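Local atomic coordinates of DUF952 domain-containing protein (PDB entry 2O0P), a protein that is of unknown function but belongs to the DUF952 family, which is grouped with the ADP-ribosyl clan of proteins. Residues E68-E73 with P82-P87. The protein carries 2 engineered substitutions. Numbering follows the deposited sequence.
Sequences EDLKWE and PHLYRP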
# COMPACT_ATOMS: atom_id res chain seq x y z
N GLU A 68 16.76 -5.18 -4.58
CA GLU A 68 17.11 -5.73 -3.27
C GLU A 68 16.40 -5.16 -2.03
O GLU A 68 16.27 -5.86 -1.04
CB GLU A 68 18.63 -5.65 -3.05
CG GLU A 68 19.21 -4.25 -3.09
CD GLU A 68 20.69 -4.22 -2.72
OE1 GLU A 68 21.46 -5.01 -3.30
OE2 GLU A 68 21.08 -3.42 -1.84
N ASP A 69 15.97 -3.90 -2.08
CA ASP A 69 15.30 -3.32 -0.92
C ASP A 69 13.88 -3.82 -0.71
O ASP A 69 13.25 -3.52 0.30
CB ASP A 69 15.31 -1.80 -0.97
CG ASP A 69 16.70 -1.21 -0.73
OD1 ASP A 69 17.44 -1.75 0.13
OD2 ASP A 69 17.05 -0.21 -1.39
N LEU A 70 13.36 -4.58 -1.68
CA LEU A 70 12.02 -5.13 -1.55
C LEU A 70 12.21 -6.54 -1.00
O LEU A 70 12.70 -7.42 -1.69
CB LEU A 70 11.32 -5.18 -2.91
CG LEU A 70 9.83 -5.59 -2.97
CD1 LEU A 70 9.69 -7.07 -2.77
CD2 LEU A 70 9.04 -4.83 -1.91
N LYS A 71 11.83 -6.74 0.26
CA LYS A 71 11.99 -8.06 0.87
C LYS A 71 10.63 -8.67 1.20
O LYS A 71 9.75 -7.99 1.72
CB LYS A 71 12.80 -7.94 2.16
CG LYS A 71 14.17 -7.31 2.01
CD LYS A 71 14.82 -7.12 3.38
CE LYS A 71 16.18 -6.45 3.27
NZ LYS A 71 16.76 -6.21 4.63
N TRP A 72 10.48 -9.95 0.89
CA TRP A 72 9.24 -10.65 1.19
C TRP A 72 9.47 -11.37 2.51
O TRP A 72 10.29 -12.28 2.58
CB TRP A 72 8.90 -11.65 0.09
CG TRP A 72 8.53 -10.98 -1.19
CD1 TRP A 72 9.38 -10.46 -2.13
CD2 TRP A 72 7.20 -10.73 -1.67
NE1 TRP A 72 8.66 -9.89 -3.15
CE2 TRP A 72 7.32 -10.05 -2.90
CE3 TRP A 72 5.92 -11.02 -1.17
CZ2 TRP A 72 6.20 -9.65 -3.64
CZ3 TRP A 72 4.82 -10.62 -1.91
CH2 TRP A 72 4.96 -9.94 -3.13
N GLU A 73 8.76 -10.94 3.54
CA GLU A 73 8.92 -11.54 4.87
C GLU A 73 7.67 -12.24 5.40
O GLU A 73 6.56 -11.70 5.36
CB GLU A 73 9.37 -10.45 5.85
CG GLU A 73 10.75 -9.90 5.51
CD GLU A 73 11.22 -8.80 6.46
OE1 GLU A 73 10.73 -7.66 6.33
OE2 GLU A 73 12.07 -9.09 7.32
N PRO A 82 5.22 -8.13 1.22
CA PRO A 82 6.27 -7.32 0.60
C PRO A 82 6.56 -6.09 1.47
O PRO A 82 5.67 -5.29 1.73
CB PRO A 82 5.67 -6.96 -0.76
CG PRO A 82 4.19 -6.89 -0.48
CD PRO A 82 3.97 -8.09 0.43
N HIS A 83 7.81 -5.99 1.94
CA HIS A 83 8.26 -4.89 2.78
C HIS A 83 9.35 -4.12 2.00
O HIS A 83 10.36 -4.71 1.60
CB HIS A 83 8.88 -5.41 4.09
CG HIS A 83 7.91 -6.09 5.01
ND1 HIS A 83 6.54 -6.01 4.86
CD2 HIS A 83 8.12 -6.81 6.14
CE1 HIS A 83 5.95 -6.65 5.85
NE2 HIS A 83 6.88 -7.14 6.64
N LEU A 84 9.16 -2.82 1.81
CA LEU A 84 10.14 -2.03 1.06
C LEU A 84 11.04 -1.23 2.00
O LEU A 84 10.58 -0.30 2.67
CB LEU A 84 9.42 -1.08 0.10
CG LEU A 84 10.32 -0.31 -0.87
CD1 LEU A 84 11.08 -1.28 -1.75
CD2 LEU A 84 9.48 0.65 -1.71
N TYR A 85 12.32 -1.59 2.03
CA TYR A 85 13.28 -0.92 2.90
C TYR A 85 13.94 0.33 2.31
O TYR A 85 15.14 0.56 2.47
CB TYR A 85 14.35 -1.91 3.37
CG TYR A 85 13.82 -2.92 4.38
CD1 TYR A 85 12.98 -3.97 3.98
CD2 TYR A 85 14.12 -2.79 5.73
CE1 TYR A 85 12.46 -4.87 4.92
CE2 TYR A 85 13.60 -3.69 6.67
CZ TYR A 85 12.77 -4.72 6.26
OH TYR A 85 12.28 -5.60 7.20
N ARG A 86 13.13 1.13 1.64
CA ARG A 86 13.58 2.38 1.04
C ARG A 86 12.31 3.12 0.67
O ARG A 86 11.24 2.52 0.68
CB ARG A 86 14.42 2.13 -0.21
CG ARG A 86 13.69 1.44 -1.35
CD ARG A 86 14.59 1.40 -2.58
NE ARG A 86 14.04 0.64 -3.69
CZ ARG A 86 13.03 1.03 -4.46
NH1 ARG A 86 12.44 2.20 -4.25
NH2 ARG A 86 12.63 0.27 -5.46
N PRO A 87 12.41 4.42 0.37
CA PRO A 87 11.19 5.15 -0.00
C PRO A 87 10.61 4.61 -1.31
O PRO A 87 11.34 4.05 -2.14
CB PRO A 87 11.67 6.59 -0.15
CG PRO A 87 12.83 6.66 0.80
CD PRO A 87 13.54 5.35 0.56
O HOH W 1 15.69 -1.62 -4.18
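Lys71 lies across the ring of Tyr85 at about a right angle: with CG anti to the carbonyl carbon (chi1 -56°) and the chain extended beyond it, CD comes 3.6 Å from CE1 of Tyr85 and NZ stands 4.3 Å from the ring centroid, almost straight above it, a cation-pi contact. The tyrosine hydroxyl gives a hydrogen bond to OE1 of Glu73, although that oxygen is less surely placed. Phe33 stacks on His83 and meets the Tyr85 ring. On the other face of the sheet, Pro82 sets CB over the six-membered ring of Trp72, 3.8 Å from its centroid, in a CH-pi contact; on this same face Leu70, Trp72 and Pro82 touch Ile4 of strand 3-9, and Pro82 and Leu84 touch Leu36 of the adjoining strand 34-38.

Lys71 and His83 form a hydrogen-bonded antiparallel pair, each N 2.8 Å from the other's O, and Tyr85 N makes a nearly straight bond (174°) to Asp69 O. Asp69 OD2 makes a long salt bridge (3.9 Å) with Arg86 NE, and one water accepts from both Asp69 N and Arg86 NE. The firmer charge partner of Arg86 is Glu92.

This hairpin edges the six-stranded antiparallel sheet. Leu70, Trp72, Pro82 and Leu84 make an apolar side, whereas the ammonium of Lys71, the carboxylate of Glu73 and the rings of His83 and Tyr85 gather opposite, where Tyr85 probably helps stabilise the lysine charge.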